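Long-range contacts in AvrRxo1-ORF1 (Xanthomonas oryzae pv. oryzicola, PDB 4Z8T), which is a type III effector with a polynucleotide kinase domain related to zeta toxins, and so probably phosphorylates a nucleotide-like substrate: residues A51-E59 and Q144-V155; L70-K78 and N191-R199. One frame throughout, in Å; residues are numbered along the deposited sequence.

Contact 1: A51-E59 and Q144-V155; sequences ALTLAESLE and QKTGSGAIASIV
Gln144 NE2 lies 4.3 Å from Leu52 CD1 and donates to Lys145 O, which lies close to the plane of the Gln144 amide. Leu52 CD1 also rests on that oxygen, at 3.9 Å. Thr146 then opens a type I turn, running to Gly149, on which two glutamates of helix 34-60 converge. Thr146 OG1 donates to Glu59 OE1 (2.7 Å), on the syn side of the carboxylate, while its CG2 lies beside the same oxygen, with Ala55 CB a looser neighbour. The chain of Glu56 bends at chi2 (-72°), which brings OE2 to Gly147 N at 2.9 Å; OE2 receives the amide on its syn lone pair. Glu59 is extended, with CG anti to the backbone N (chi1 179°), and spans the gap to the turn. Its OE2 accepts from Ser148 OG at 2.7 Å, from above the carboxylate plane, and the two hydroxyls together fix the rotation of this group. Ala150 CB lies against Glu59 OE1, which also receives a water that donates to Ile151 O. Beyond the turn direct side-chain contacts are apolar, and waters make the polar links: Ala152 CB packs on Ala55 CB at 3.6 Å, Ser153 CB touches Leu58 CD1 at 3.7 Å, and two further waters join the backbone of Ser153 to Ala51 O and Ala55 O. Val155 CG2 closes on Leu54 CD1. The segment thus lays the entry to strand 154-157, an outermost strand of the sheet within this chain, along helix 34-60; Ser153 OG is bonded to Thr66 N at the neighbouring strand 66-71, and helices 87-95 and 123-141 pack alongside.

Contact 2: L70-K78 and N191-R199; sequences LRGNTATGK and NSLVGVLQR. With SO4 (sulfate ion), chain D; SO4 (sulfate ion), chain E.
The phosphate-binding loop of a P-loop kinase fold, with a sequence consistent with Walker A, is where residues 70-78 meet the end of helix 189-198 and Arg199, and two sulfates occupy the site. Ser192 OG donates to Thr74 O at 2.7 Å, approaching nearly along the C=O axis (170°), and a water links the same hydroxyl to Asn73 ND2, which also bonds Val213 O; Asn73 OD1 is held by Arg159. Thr76 CG2 adds a close contact to the Ser192 hydroxyl. Ala75, within the type II turn from Asn73 to Thr76, presses its methyl onto the helix backbone at Gly195, with Ala75 CB 3.9 Å from Gly195 C. Val196 CG2 packs against Thr74 CG2 (3.8 Å) and Ala75 CB. Arg199, extended from CG to NE, reaches over the loop with one guanidinium face on Ala75 CB. The sulfate of chain E lies at its edge, in plane: NH1 of Arg199 donates to O4 at 2.9 Å in a nearly straight bond (167°), and NH2 makes a weak one to O1. Ala75 N grips this sulfate through O2 at 3.0 Å, so the loop and Arg199 share one anion. The chain D sulfate takes Gly77 N on O1 (2.9 Å); though probably from the crystallisation liquor, it is consistent with a P-loop phosphate site, and the second may mark another. Lys78 bends at chi3 (66°), bringing NZ to Leu70 O and Gly72 O, with Lys158 O a further acceptor. Strand 66-71 leads into this loop and helix 78-85 out of it, while helices 210-222, 304-315 and 322-331 back helix 189-198.

How the contacts relate
Both contacts reach the same sheet, at neighbouring strands: contact 1 lies at the entry to 154-157 and contact 2 follows the end of 66-71, and the two meet where Val155 CG1 packs on Leu70 CD1. Their centres are nonetheless about 29 Å apart. Contact 1 sits toward the periphery, about 21 Å from the centre of the chain, and combines carboxylates holding a largely exposed turn with small apolar side chains and bridging waters. Contact 2 lies much closer to the centre, about 9 Å, and has arginine and backbone amides gathered round bound anions. The first is structural packing of a helix on a loop; the second frames the probable phosphate site.

Contact 1: A51-E59 and Q144-V155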
loop_
_atom_site.group_PDB
_atom_site.type_symbol
_atom_site.label_atom_id
_atom_site.label_comp_id
_atom_site.label_asym_id
_atom_site.label_seq_id
_atom_site.Cartn_x
_atom_site.Cartn_y
_atom_site.Cartn_z
ATOM N N ALA A 51 25.366 -9.474 33.218
ATOM C CA ALA A 51 24.073 -10.154 33.252
ATOM C C ALA A 51 23.642 -10.442 34.686
ATOM O O ALA A 51 22.447 -10.379 35.021
ATOM C CB ALA A 51 24.127 -11.435 32.434
ATOM N N LEU A 52 24.600 -10.773 35.548
ATOM C CA LEU A 52 24.247 -11.078 36.929
ATOM C C LEU A 52 23.798 -9.814 37.637
ATOM O O LEU A 52 22.877 -9.846 38.450
ATOM C CB LEU A 52 25.427 -11.728 37.658
ATOM C CG LEU A 52 25.154 -12.295 39.053
ATOM C CD1 LEU A 52 24.026 -13.313 39.029
ATOM C CD2 LEU A 52 26.430 -12.922 39.610
ATOM N N THR A 53 24.446 -8.694 37.329
ATOM C CA THR A 53 24.022 -7.413 37.888
ATOM C C THR A 53 22.571 -7.128 37.496
ATOM O O THR A 53 21.748 -6.777 38.347
ATOM C CB THR A 53 24.937 -6.271 37.421
ATOM O OG1 THR A 53 26.247 -6.477 37.958
ATOM C CG2 THR A 53 24.417 -4.935 37.909
ATOM N N LEU A 54 22.258 -7.311 36.216
ATOM C CA LEU A 54 20.887 -7.126 35.735
ATOM C C LEU A 54 19.939 -8.019 36.515
ATOM O O LEU A 54 18.918 -7.560 37.036
ATOM C CB LEU A 54 20.780 -7.480 34.248
ATOM C CG LEU A 54 21.319 -6.525 33.185
ATOM C CD1 LEU A 54 20.928 -7.052 31.804
ATOM C CD2 LEU A 54 20.799 -5.105 33.391
ATOM N N ALA A 55 20.293 -9.295 36.608
ATOM C CA ALA A 55 19.422 -10.267 37.265
ATOM C C ALA A 55 19.180 -9.936 38.731
ATOM O O ALA A 55 18.058 -10.073 39.226
ATOM C CB ALA A 55 19.985 -11.670 37.116
ATOM N N GLU A 56 20.220 -9.499 39.432
ATOM C CA GLU A 56 20.053 -9.174 40.845
ATOM C C GLU A 56 19.217 -7.916 41.011
ATOM O O GLU A 56 18.416 -7.826 41.946
ATOM C CB GLU A 56 21.408 -9.002 41.539
ATOM C CG GLU A 56 22.253 -10.267 41.643
ATOM C CD GLU A 56 21.732 -11.282 42.650
ATOM O OE1 GLU A 56 20.726 -11.016 43.341
ATOM O OE2 GLU A 56 22.347 -12.368 42.759
ATOM N N SER A 57 19.385 -6.943 40.111
ATOM C CA SER A 57 18.535 -5.747 40.137
ATOM C C SER A 57 17.073 -6.091 39.943
ATOM O O SER A 57 16.222 -5.648 40.719
ATOM C CB SER A 57 18.970 -4.723 39.078
ATOM O OG SER A 57 18.129 -3.571 39.093
ATOM N N LEU A 58 16.787 -6.875 38.904
ATOM C CA LEU A 58 15.417 -7.274 38.603
ATOM C C LEU A 58 14.780 -8.038 39.764
ATOM O O LEU A 58 13.629 -7.788 40.109
ATOM C CB LEU A 58 15.392 -8.123 37.330
ATOM C CG LEU A 58 15.762 -7.330 36.074
ATOM C CD1 LEU A 58 16.153 -8.263 34.922
ATOM C CD2 LEU A 58 14.601 -6.420 35.644
ATOM N N GLU A 59 15.529 -8.953 40.375
ATOM C CA GLU A 59 14.960 -9.751 41.469
ATOM C C GLU A 59 14.673 -8.891 42.697
ATOM O O GLU A 59 13.634 -9.041 43.357
ATOM C CB GLU A 59 15.886 -10.911 41.837
ATOM C CG GLU A 59 15.348 -11.761 42.986
ATOM C CD GLU A 59 16.263 -12.903 43.308
ATOM O OE1 GLU A 59 16.607 -13.656 42.375
ATOM O OE2 GLU A 59 16.645 -13.043 44.492
ATOM N N GLN A 144 21.522 -20.236 34.983
ATOM C CA GLN A 144 22.149 -19.299 35.910
ATOM C C GLN A 144 21.213 -18.890 37.054
ATOM O O GLN A 144 20.046 -18.532 36.826
ATOM C CB GLN A 144 22.609 -18.048 35.153
ATOM C CG GLN A 144 23.295 -17.023 36.027
ATOM C CD GLN A 144 24.609 -17.530 36.576
ATOM O OE1 GLN A 144 25.451 -18.029 35.827
ATOM N NE2 GLN A 144 24.787 -17.422 37.888
ATOM N N LYS A 145 21.727 -18.944 38.282
ATOM C CA LYS A 145 20.959 -18.550 39.457
ATOM C C LYS A 145 21.490 -17.259 40.060
ATOM O O LYS A 145 22.657 -16.900 39.881
ATOM C CB LYS A 145 21.031 -19.634 40.538
ATOM C CG LYS A 145 20.697 -21.035 40.064
ATOM C CD LYS A 145 19.249 -21.164 39.629
ATOM C CE LYS A 145 18.861 -22.633 39.404
ATOM N NZ LYS A 145 19.664 -23.288 38.331
ATOM N N THR A 146 20.616 -16.579 40.795
ATOM C CA THR A 146 20.999 -15.428 41.597
ATOM C C THR A 146 21.416 -15.909 42.983
ATOM O O THR A 146 21.471 -17.119 43.239
ATOM C CB THR A 146 19.835 -14.489 41.781
ATOM O OG1 THR A 146 18.821 -15.161 42.534
ATOM C CG2 THR A 146 19.257 -14.078 40.417
ATOM N N GLY A 147 21.673 -14.957 43.880
ATOM C CA GLY A 147 22.071 -15.278 45.243
ATOM C C GLY A 147 20.976 -15.910 46.089
ATOM O O GLY A 147 21.257 -16.512 47.127
ATOM N N SER A 148 19.725 -15.779 45.657
ATOM C CA SER A 148 18.606 -16.389 46.366
ATOM C C SER A 148 18.325 -17.790 45.835
ATOM O O SER A 148 17.385 -18.456 46.288
ATOM C CB SER A 148 17.349 -15.538 46.219
ATOM O OG SER A 148 16.768 -15.720 44.938
ATOM N N GLY A 149 19.122 -18.228 44.861
ATOM C CA GLY A 149 18.928 -19.526 44.230
ATOM C C GLY A 149 17.872 -19.546 43.137
ATOM O O GLY A 149 17.620 -20.583 42.514
ATOM N N ALA A 150 17.247 -18.395 42.901
ATOM C CA ALA A 150 16.230 -18.286 41.867
ATOM C C ALA A 150 16.902 -18.197 40.503
ATOM O O ALA A 150 18.041 -17.727 40.390
ATOM C CB ALA A 150 15.360 -17.070 42.098
ATOM N N ILE A 151 16.195 -18.661 39.482
ATOM C CA ILE A 151 16.667 -18.563 38.109
ATOM C C ILE A 151 16.829 -17.083 37.768
ATOM O O ILE A 151 15.964 -16.266 38.084
ATOM C CB ILE A 151 15.668 -19.254 37.149
ATOM C CG1 ILE A 151 15.850 -20.776 37.211
ATOM C CG2 ILE A 151 15.844 -18.784 35.722
ATOM C CD1 ILE A 151 17.119 -21.281 36.523
ATOM N N ALA A 152 17.944 -16.733 37.129
ATOM C CA ALA A 152 18.209 -15.353 36.741
ATOM C C ALA A 152 17.330 -14.899 35.577
ATOM O O ALA A 152 17.207 -15.592 34.571
ATOM C CB ALA A 152 19.673 -15.205 36.345
ATOM N N SER A 153 16.753 -13.710 35.704
ATOM C CA SER A 153 16.076 -13.082 34.571
ATOM C C SER A 153 17.121 -12.678 33.545
ATOM O O SER A 153 18.252 -12.324 33.895
ATOM C CB SER A 153 15.302 -11.845 35.015
ATOM O OG SER A 153 14.107 -12.221 35.684
ATOM N N ILE A 154 16.748 -12.738 32.275
ATOM C CA ILE A 154 17.690 -12.445 31.198
ATOM C C ILE A 154 17.005 -11.605 30.133
ATOM O O ILE A 154 15.780 -11.535 30.069
ATOM C CB ILE A 154 18.279 -13.735 30.562
ATOM C CG1 ILE A 154 17.176 -14.571 29.899
ATOM C CG2 ILE A 154 19.026 -14.557 31.599
ATOM C CD1 ILE A 154 17.688 -15.872 29.240
ATOM N N VAL A 155 17.809 -10.970 29.289
ATOM C CA VAL A 155 17.274 -10.121 28.232
ATOM C C VAL A 155 17.790 -10.586 26.889
ATOM O O VAL A 155 18.998 -10.740 26.706
ATOM C CB VAL A 155 17.694 -8.646 28.417
ATOM C CG1 VAL A 155 17.016 -7.767 27.360
ATOM C CG2 VAL A 155 17.357 -8.166 29.801
HETATM O O HOH W 1 20.548 -11.235 32.986
HETATM O O HOH W 2 16.586 -12.185 38.239
HETATM O O HOH W 3 15.623 -14.103 39.913
#

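Contact 2: L70-K78 and N191-R199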
loop_
_atom_site.group_PDB
_atom_site.type_symbol
_atom_site.label_atom_id
_atom_site.label_comp_id
_atom_site.label_asym_id
_atom_site.label_seq_id
_atom_site.Cartn_x
_atom_site.Cartn_y
_atom_site.Cartn_z
ATOM N N LEU A 70 13.072 -8.466 23.334
ATOM C CA LEU A 70 12.823 -7.252 22.568
ATOM C C LEU A 70 12.873 -7.605 21.089
ATOM O O LEU A 70 13.949 -7.705 20.493
ATOM C CB LEU A 70 13.881 -6.191 22.892
ATOM C CG LEU A 70 14.104 -6.010 24.394
ATOM C CD1 LEU A 70 15.253 -5.034 24.690
ATOM C CD2 LEU A 70 12.819 -5.537 25.026
ATOM N N ARG A 71 11.697 -7.830 20.508
ATOM C CA ARG A 71 11.566 -8.206 19.108
ATOM C C ARG A 71 11.482 -6.967 18.236
ATOM O O ARG A 71 10.824 -5.996 18.591
ATOM C CB ARG A 71 10.268 -9.002 18.936
ATOM C CG ARG A 71 10.024 -9.535 17.535
ATOM C CD ARG A 71 8.837 -10.504 17.490
ATOM N NE ARG A 71 8.780 -11.161 16.191
ATOM C CZ ARG A 71 8.073 -10.733 15.147
ATOM N NH1 ARG A 71 7.345 -9.626 15.227
ATOM N NH2 ARG A 71 8.124 -11.403 14.002
ATOM N N GLY A 72 12.122 -7.012 17.076
ATOM C CA GLY A 72 11.901 -5.966 16.093
ATOM C C GLY A 72 13.083 -5.792 15.183
ATOM O O GLY A 72 14.206 -6.168 15.529
ATOM N N ASN A 73 12.819 -5.200 14.021
ATOM C CA ASN A 73 13.851 -4.990 13.020
ATOM C C ASN A 73 14.906 -3.973 13.465
ATOM O O ASN A 73 14.741 -3.249 14.443
ATOM C CB ASN A 73 13.198 -4.521 11.712
ATOM C CG ASN A 73 14.101 -4.686 10.509
ATOM O OD1 ASN A 73 14.981 -5.555 10.485
ATOM N ND2 ASN A 73 13.879 -3.847 9.486
ATOM N N THR A 74 15.986 -3.937 12.708
ATOM C CA THR A 74 17.092 -3.018 12.942
ATOM C C THR A 74 16.640 -1.555 13.019
ATOM O O THR A 74 15.873 -1.087 12.175
ATOM C CB THR A 74 18.100 -3.187 11.799
ATOM O OG1 THR A 74 18.472 -4.571 11.706
ATOM C CG2 THR A 74 19.345 -2.358 12.035
ATOM N N ALA A 75 17.139 -0.836 14.024
ATOM C CA ALA A 75 16.954 0.615 14.118
ATOM C C ALA A 75 15.501 1.045 14.067
ATOM O O ALA A 75 15.148 2.017 13.383
ATOM C CB ALA A 75 17.787 1.344 13.044
ATOM N N THR A 76 14.665 0.338 14.819
ATOM C CA THR A 76 13.246 0.660 14.904
ATOM C C THR A 76 12.891 1.442 16.164
ATOM O O THR A 76 11.734 1.807 16.360
ATOM C CB THR A 76 12.382 -0.616 14.864
ATOM O OG1 THR A 76 12.887 -1.565 15.814
ATOM C CG2 THR A 76 12.407 -1.237 13.471
ATOM N N GLY A 77 13.865 1.665 17.033
ATOM C CA GLY A 77 13.613 2.367 18.285
ATOM C C GLY A 77 13.487 1.456 19.486
ATOM O O GLY A 77 12.879 1.825 20.488
ATOM N N LYS A 78 14.076 0.268 19.391
ATOM C CA LYS A 78 13.940 -0.742 20.436
ATOM C C LYS A 78 14.492 -0.275 21.776
ATOM O O LYS A 78 13.859 -0.466 22.817
ATOM C CB LYS A 78 14.606 -2.056 19.996
ATOM C CG LYS A 78 13.961 -2.642 18.739
ATOM C CD LYS A 78 14.747 -3.819 18.160
ATOM C CE LYS A 78 14.741 -5.003 19.080
ATOM N NZ LYS A 78 15.247 -6.247 18.385
ATOM N N ASN A 191 12.212 4.227 7.958
ATOM C CA ASN A 191 12.688 4.716 9.248
ATOM C C ASN A 191 13.900 3.925 9.696
ATOM O O ASN A 191 14.825 4.469 10.278
ATOM C CB ASN A 191 11.599 4.637 10.329
ATOM C CG ASN A 191 10.607 5.774 10.237
ATOM O OD1 ASN A 191 10.442 6.383 9.171
ATOM N ND2 ASN A 191 9.949 6.083 11.358
ATOM N N SER A 192 13.882 2.621 9.445
ATOM C CA SER A 192 15.035 1.800 9.782
ATOM C C SER A 192 16.232 2.158 8.930
ATOM O O SER A 192 17.350 2.153 9.420
ATOM C CB SER A 192 14.726 0.306 9.627
ATOM O OG SER A 192 13.881 -0.135 10.685
ATOM N N LEU A 193 16.000 2.468 7.654
ATOM C CA LEU A 193 17.104 2.808 6.764
ATOM C C LEU A 193 17.779 4.095 7.231
ATOM O O LEU A 193 19.012 4.160 7.334
ATOM C CB LEU A 193 16.616 2.941 5.312
ATOM C CG LEU A 193 16.004 1.673 4.687
ATOM C CD1 LEU A 193 15.386 1.979 3.305
ATOM C CD2 LEU A 193 17.023 0.557 4.547
ATOM N N VAL A 194 16.984 5.111 7.551
ATOM C CA VAL A 194 17.619 6.354 8.007
ATOM C C VAL A 194 18.204 6.178 9.407
ATOM O O VAL A 194 19.215 6.787 9.744
ATOM C CB VAL A 194 16.712 7.589 7.893
ATOM C CG1 VAL A 194 15.680 7.586 8.961
ATOM C CG2 VAL A 194 17.554 8.870 7.964
ATOM N N GLY A 195 17.595 5.304 10.204
ATOM C CA GLY A 195 18.146 4.962 11.502
ATOM C C GLY A 195 19.546 4.369 11.402
ATOM O O GLY A 195 20.425 4.677 12.205
ATOM N N VAL A 196 19.750 3.502 10.417
ATOM C CA VAL A 196 21.053 2.893 10.201
ATOM C C VAL A 196 22.072 3.946 9.742
ATOM O O VAL A 196 23.205 3.969 10.225
ATOM C CB VAL A 196 20.965 1.742 9.200
ATOM C CG1 VAL A 196 22.369 1.287 8.786
ATOM C CG2 VAL A 196 20.217 0.573 9.845
ATOM N N LEU A 197 21.663 4.813 8.823
ATOM C CA LEU A 197 22.579 5.857 8.338
ATOM C C LEU A 197 22.994 6.827 9.434
ATOM O O LEU A 197 24.074 7.419 9.348
ATOM C CB LEU A 197 21.975 6.627 7.151
ATOM C CG LEU A 197 21.780 5.834 5.852
ATOM C CD1 LEU A 197 21.254 6.738 4.743
ATOM C CD2 LEU A 197 23.076 5.146 5.388
ATOM N N GLN A 198 22.155 6.991 10.462
ATOM C CA GLN A 198 22.480 7.866 11.594
ATOM C C GLN A 198 23.452 7.251 12.584
ATOM O O GLN A 198 24.072 7.973 13.372
ATOM C CB GLN A 198 21.217 8.258 12.359
ATOM C CG GLN A 198 20.354 9.241 11.613
ATOM C CD GLN A 198 19.041 9.497 12.308
ATOM O OE1 GLN A 198 18.000 8.981 11.898
ATOM N NE2 GLN A 198 19.075 10.297 13.367
ATOM N N ARG A 199 23.579 5.927 12.566
ATOM C CA ARG A 199 24.499 5.268 13.486
ATOM C C ARG A 199 25.922 5.542 13.048
ATOM O O ARG A 199 26.285 5.264 11.914
ATOM C CB ARG A 199 24.236 3.758 13.525
ATOM C CG ARG A 199 22.925 3.430 14.194
ATOM C CD ARG A 199 22.591 1.955 14.076
ATOM N NE ARG A 199 21.448 1.640 14.915
ATOM C CZ ARG A 199 20.976 0.416 15.109
ATOM N NH1 ARG A 199 21.555 -0.613 14.515
ATOM N NH2 ARG A 199 19.926 0.240 15.904
HETATM S S SO4 D . 17.316 1.939 18.647
HETATM O O1 SO4 D . 16.723 2.119 17.333
HETATM O O2 SO4 D . 16.703 2.826 19.637
HETATM O O3 SO4 D . 18.735 2.271 18.518
HETATM O O4 SO4 D . 17.189 0.551 19.072
HETATM S S SO4 E . 19.407 -3.248 16.362
HETATM O O1 SO4 E . 19.905 -2.465 17.495
HETATM O O2 SO4 E . 18.022 -2.848 16.128
HETATM O O3 SO4 E . 19.447 -4.660 16.747
HETATM O O4 SO4 E . 20.258 -3.075 15.188
HETATM O O HOH W 4 11.817 -1.611 9.932
#